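PDB 5U47: penicillin binding protein 2X, which probably acts as a septal transpeptidase that cross-links the peptides of neighbouring peptidoglycan glycan strands, and is a penicillin-binding protein. Local coordinates for residues Thr650-Met655 / Glu693-Thr698; Lys686-Ala691 / Lys700-Leu705. The protein carries 1 engineered substitution. All blocks are in the same frame, centred on the assembly; numbering follows the deposited sequence. Where two conformers were deposited one is given.

Both contacts lie in the second PASTA domain at the C-terminal end of the chain, with centres about 11 Å apart, and both are partly buried. Interaction 1 joins two loops through one isolated backbone bridge; interaction 2 pairs strand 683-687 with strand 700-706 in an antiparallel register. The first relies on two straight backbone bonds and a leucine pair, the second on a ladder of backbone bonds that ends in a serine hydroxyl. Each has a buried aliphatic part, Leu-652 and Leu-695 in one, Ile-701 and Ile-703 in the other, while its polar margin is more exposed. The amide of Gln-687 ties interaction 2 to the 650-655 loop of interaction 1.

Interaction 1 (Thr650-Met655 / Glu693-Thr698); sequences TELPDM and EALSKT
One face of the peptide group joining Thr-650 to Glu-651 is covered by the side chain of Leu-695, whose CD1 sits directly above Thr-650 C at 3.5 Å. CG of Leu-695 lies over the same face, because chi1 of -66° puts it beside its own backbone N, and that N also bonds to this peptide: Leu-695 N donates to Thr-650 O at 2.8 Å, nearly straight at 176° but tilted from the carbonyl plane toward the leucine side. Thr-650 O has a second partner in a water, which bridges it to Ser-696 N. The return bond, Leu-652 N to Glu-693 O at 2.8 Å, instead lies in the carbonyl plane. Together the two bonds frame the bridge between Glu-651 and Ala-694. Below it, Leu-652 CD1 meets Leu-695 CD2 at 4.1 Å, the side chains crossing at about a right angle, and Phe-666 of helix 660-670 packs on both. The turn after the bridge is held by Thr-698 OG1, which donates to Ala-694 O at 2.7 Å from above its carbonyl plane. A single beta bridge here fastens the loop entering the helix to the loop between the last two strands of the PASTA fold.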
loop_
_atom_site.group_PDB
_atom_site.type_symbol
_atom_site.label_atom_id
_atom_site.label_comp_id
_atom_site.label_asym_id
_atom_site.label_seq_id
_atom_site.Cartn_x
_atom_site.Cartn_y
_atom_site.Cartn_z
ATOM N N THR A 650 2.337 -12.498 -27.023
ATOM C CA THR A 650 1.936 -12.443 -28.434
ATOM C C THR A 650 1.439 -11.102 -28.970
ATOM O O THR A 650 1.261 -10.973 -30.182
ATOM C CB THR A 650 0.786 -13.437 -28.695
ATOM O OG1 THR A 650 -0.347 -13.049 -27.910
ATOM C CG2 THR A 650 1.200 -14.876 -28.350
ATOM N N GLU A 651 1.173 -10.136 -28.094
ATOM C CA GLU A 651 0.673 -8.808 -28.495
ATOM C C GLU A 651 1.653 -7.678 -28.165
ATOM O O GLU A 651 2.330 -7.718 -27.135
ATOM C CB GLU A 651 -0.662 -8.519 -27.804
ATOM C CG GLU A 651 -1.820 -9.401 -28.253
ATOM C CD GLU A 651 -3.151 -9.021 -27.595
ATOM O OE1 GLU A 651 -3.148 -8.336 -26.548
ATOM O OE2 GLU A 651 -4.214 -9.417 -28.124
ATOM N N LEU A 652 1.703 -6.667 -29.040
ATOM C CA LEU A 652 2.575 -5.519 -28.861
ATOM C C LEU A 652 2.161 -4.738 -27.616
ATOM O O LEU A 652 0.979 -4.420 -27.451
ATOM C CB LEU A 652 2.469 -4.574 -30.060
ATOM C CG LEU A 652 3.438 -3.389 -30.103
ATOM C CD1 LEU A 652 4.879 -3.876 -30.189
ATOM C CD2 LEU A 652 3.104 -2.528 -31.307
ATOM N N PRO A 653 3.110 -4.452 -26.721
ATOM C CA PRO A 653 2.779 -3.654 -25.543
ATOM C C PRO A 653 2.585 -2.171 -25.823
ATOM O O PRO A 653 2.908 -1.706 -26.895
ATOM C CB PRO A 653 4.043 -3.763 -24.673
ATOM C CG PRO A 653 4.793 -4.938 -25.195
ATOM C CD PRO A 653 4.445 -5.065 -26.634
ATOM N N ASP A 654 2.066 -1.460 -24.820
ATOM C CA ASP A 654 2.014 0.007 -24.801
ATOM C C ASP A 654 3.448 0.264 -24.327
ATOM O O ASP A 654 3.820 -0.118 -23.221
ATOM C CB ASP A 654 0.954 0.501 -23.812
ATOM C CG ASP A 654 1.046 1.990 -23.496
ATOM O OD1 ASP A 654 1.973 2.685 -23.969
ATOM O OD2 ASP A 654 0.166 2.463 -22.720
ATOM N N MET A 655 4.260 0.854 -25.201
ATOM C CA MET A 655 5.669 1.028 -24.927
ATOM C C MET A 655 6.003 2.431 -24.433
ATOM O O MET A 655 7.187 2.785 -24.318
ATOM C CB MET A 655 6.469 0.682 -26.201
ATOM C CG MET A 655 6.284 -0.758 -26.678
ATOM S SD MET A 655 6.933 -1.050 -28.343
ATOM C CE MET A 655 8.666 -0.795 -28.065
ATOM N N GLU A 693 -1.592 -5.159 -31.067
ATOM C CA GLU A 693 -1.505 -5.781 -32.387
ATOM C C GLU A 693 -0.672 -7.045 -32.252
ATOM O O GLU A 693 0.243 -7.107 -31.421
ATOM C CB GLU A 693 -0.855 -4.836 -33.393
ATOM C CG GLU A 693 -1.662 -3.581 -33.683
ATOM C CD GLU A 693 -2.907 -3.838 -34.508
ATOM O OE1 GLU A 693 -2.854 -4.649 -35.469
ATOM O OE2 GLU A 693 -3.942 -3.199 -34.209
ATOM N N ALA A 694 -0.992 -8.055 -33.054
ATOM C CA ALA A 694 -0.269 -9.321 -33.016
ATOM C C ALA A 694 1.220 -9.139 -33.341
ATOM O O ALA A 694 1.571 -8.478 -34.323
ATOM C CB ALA A 694 -0.905 -10.320 -33.991
ATOM N N LEU A 695 2.095 -9.703 -32.507
ATOM C CA LEU A 695 3.537 -9.649 -32.766
ATOM C C LEU A 695 3.905 -10.422 -34.049
ATOM O O LEU A 695 4.815 -10.013 -34.780
ATOM C CB LEU A 695 4.327 -10.197 -31.577
ATOM C CG LEU A 695 4.224 -9.348 -30.307
ATOM C CD1 LEU A 695 4.825 -10.080 -29.129
ATOM C CD2 LEU A 695 4.896 -8.001 -30.522
ATOM N N SER A 696 3.170 -11.504 -34.319
ATOM C CA SER A 696 3.388 -12.339 -35.503
ATOM C C SER A 696 3.231 -11.585 -36.821
ATOM O O SER A 696 3.774 -12.010 -37.833
ATOM C CB SER A 696 2.428 -13.530 -35.502
ATOM O OG SER A 696 1.080 -13.092 -35.600
ATOM N N LYS A 697 2.469 -10.501 -36.830
ATOM C CA LYS A 697 2.338 -9.708 -38.056
ATOM C C LYS A 697 3.059 -8.351 -37.996
ATOM O O LYS A 697 3.020 -7.595 -38.964
ATOM C CB LYS A 697 0.876 -9.523 -38.456
ATOM C CG LYS A 697 0.099 -8.474 -37.693
ATOM C CD LYS A 697 -1.185 -8.136 -38.449
ATOM C CE LYS A 697 -1.823 -6.848 -37.943
ATOM N NZ LYS A 697 -2.933 -6.424 -38.853
ATOM N N THR A 698 3.740 -8.070 -36.884
ATOM C CA THR A 698 4.436 -6.815 -36.705
ATOM C C THR A 698 5.911 -6.999 -37.082
ATOM O O THR A 698 6.652 -7.680 -36.367
ATOM C CB THR A 698 4.288 -6.345 -35.241
ATOM O OG1 THR A 698 2.886 -6.193 -34.925
ATOM C CG2 THR A 698 5.001 -5.013 -35.022
HETATM O O HOH W 1 1.687 -12.701 -32.321
#

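Interaction 2 (Lys686-Ala691 / Lys700-Leu705); sequences KQSVAA and KITITL
Antiparallel beta pairing joins Lys-686 and Gln-687 to Thr-704 and Ile-703 in the three-stranded sheet of the C-terminal PASTA domain, where strand 700-706 is central and strand 683-687 forms an edge. The touching parts run 165° apart. Lys-686 and Thr-704 form the hydrogen-bonded pair: Thr-704 N donates to Lys-686 O at 2.9 Å, while the return bond from Lys-686 N to Thr-704 O is weak at 3.5 Å. On the sheet face carrying these two residues their CB atoms touch at 3.8 Å. Gln-687 and Ile-703 are the next, non-hydrogen-bonded pair, with Gln-687 CB against Ile-703 CD1 at 3.7 Å on the other face. Ser-688 then leaves the strand, yet the ladder gains one more rung. Its N donates to Thr-702 O at 3.0 Å. Chi1 of 67° sets Ser-688 OG between the serine's own backbone N and carbonyl carbon, where it accepts from Thr-702 N at 2.8 Å in a straight bond of 172°. Beyond the serine, Val-689 CG2 reaches Ile-701 CG1, the two side chains crossing at about a right angle, with Leu-652 packed on both. The amide of Gln-687 ties two loops together: OE1 accepts from Met-655 N and NE2 donates to Pro-653 O, both in loop 650-655, while the same NE2 holds the outgoing chain by donating to Val-689 O at 2.9 Å, the acceptor lying exactly in the amide plane.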
loop_
_atom_site.group_PDB
_atom_site.type_symbol
_atom_site.label_atom_id
_atom_site.label_comp_id
_atom_site.label_asym_id
_atom_site.label_seq_id
_atom_site.Cartn_x
_atom_site.Cartn_y
_atom_site.Cartn_z
ATOM N N LYS A 686 6.068 7.911 -28.585
ATOM C CA LYS A 686 5.081 7.503 -29.592
ATOM C C LYS A 686 5.537 6.210 -30.260
ATOM O O LYS A 686 6.738 5.942 -30.362
ATOM C CB LYS A 686 4.866 8.592 -30.664
ATOM C CG LYS A 686 4.394 9.948 -30.141
ATOM C CD LYS A 686 4.077 10.942 -31.250
ATOM C CE LYS A 686 2.861 10.516 -32.063
ATOM N NZ LYS A 686 2.484 11.544 -33.077
ATOM N N GLN A 687 4.568 5.408 -30.700
ATOM C CA GLN A 687 4.844 4.156 -31.418
ATOM C C GLN A 687 3.894 4.153 -32.619
ATOM O O GLN A 687 2.754 4.568 -32.495
ATOM C CB GLN A 687 4.660 2.935 -30.510
ATOM C CG GLN A 687 3.267 2.732 -29.941
ATOM C CD GLN A 687 3.277 1.675 -28.859
ATOM O OE1 GLN A 687 3.711 1.941 -27.748
ATOM N NE2 GLN A 687 2.789 0.482 -29.168
ATOM N N SER A 688 4.387 3.727 -33.779
ATOM C CA SER A 688 3.604 3.765 -35.030
ATOM C C SER A 688 2.629 2.600 -35.158
ATOM O O SER A 688 1.748 2.630 -36.006
ATOM C CB SER A 688 4.543 3.791 -36.245
ATOM O OG SER A 688 5.255 2.556 -36.365
ATOM N N VAL A 689 2.805 1.569 -34.335
ATOM C CA VAL A 689 1.882 0.432 -34.316
ATOM C C VAL A 689 1.219 0.410 -32.934
ATOM O O VAL A 689 1.913 0.440 -31.919
ATOM C CB VAL A 689 2.612 -0.890 -34.569
ATOM C CG1 VAL A 689 1.623 -2.053 -34.533
ATOM C CG2 VAL A 689 3.332 -0.831 -35.925
ATOM N N ALA A 690 -0.105 0.337 -32.910
ATOM C CA ALA A 690 -0.865 0.386 -31.657
ATOM C C ALA A 690 -0.649 -0.825 -30.759
ATOM O O ALA A 690 -0.431 -1.945 -31.239
ATOM C CB ALA A 690 -2.343 0.547 -31.949
ATOM N N ALA A 691 -0.705 -0.584 -29.444
ATOM C CA ALA A 691 -0.561 -1.641 -28.467
ATOM C C ALA A 691 -1.661 -2.665 -28.704
ATOM O O ALA A 691 -2.785 -2.308 -29.055
ATOM C CB ALA A 691 -0.665 -1.075 -27.063
ATOM N N LYS A 700 7.857 -4.157 -38.454
ATOM C CA LYS A 700 8.500 -2.861 -38.320
ATOM C C LYS A 700 7.697 -1.913 -37.440
ATOM O O LYS A 700 6.466 -1.912 -37.477
ATOM C CB LYS A 700 8.602 -2.188 -39.694
ATOM C CG LYS A 700 9.370 -2.962 -40.749
ATOM C CD LYS A 700 9.390 -2.204 -42.074
ATOM C CE LYS A 700 10.123 -2.986 -43.143
ATOM N NZ LYS A 700 10.340 -2.147 -44.356
ATOM N N ILE A 701 8.405 -1.104 -36.657
ATOM C CA ILE A 701 7.769 -0.082 -35.866
ATOM C C ILE A 701 8.645 1.161 -35.893
ATOM O O ILE A 701 9.880 1.070 -35.856
ATOM C CB ILE A 701 7.582 -0.483 -34.391
ATOM C CG1 ILE A 701 6.899 -1.847 -34.239
ATOM C CG2 ILE A 701 6.772 0.579 -33.666
ATOM C CD1 ILE A 701 6.879 -2.354 -32.805
ATOM N N THR A 702 8.003 2.316 -35.990
ATOM C CA THR A 702 8.701 3.580 -35.852
ATOM C C THR A 702 8.439 4.036 -34.419
ATOM O O THR A 702 7.287 4.235 -34.006
ATOM C CB THR A 702 8.255 4.649 -36.859
ATOM O OG1 THR A 702 8.610 4.227 -38.170
ATOM C CG2 THR A 702 8.962 5.977 -36.579
ATOM N N ILE A 703 9.517 4.166 -33.663
ATOM C CA ILE A 703 9.455 4.604 -32.275
ATOM C C ILE A 703 10.032 6.009 -32.156
ATOM O O ILE A 703 11.175 6.255 -32.566
ATOM C CB ILE A 703 10.302 3.667 -31.410
ATOM C CG1 ILE A 703 9.628 2.294 -31.293
ATOM C CG2 ILE A 703 10.585 4.263 -30.031
ATOM C CD1 ILE A 703 8.348 2.288 -30.491
ATOM N N THR A 704 9.262 6.901 -31.545
ATOM C CA THR A 704 9.702 8.250 -31.272
ATOM C C THR A 704 10.207 8.281 -29.835
ATOM O O THR A 704 9.542 7.778 -28.917
ATOM C CB THR A 704 8.555 9.255 -31.462
ATOM O OG1 THR A 704 8.055 9.140 -32.798
ATOM C CG2 THR A 704 9.021 10.713 -31.219
ATOM N N LEU A 705 11.388 8.852 -29.647
ATOM C CA LEU A 705 11.998 8.992 -28.327
ATOM C C LEU A 705 11.994 10.470 -27.911
ATOM O O LEU A 705 12.230 11.351 -28.728
ATOM C CB LEU A 705 13.444 8.485 -28.341
ATOM C CG LEU A 705 13.665 7.031 -28.724
ATOM C CD1 LEU A 705 15.155 6.766 -28.884
ATOM C CD2 LEU A 705 13.039 6.106 -27.700
#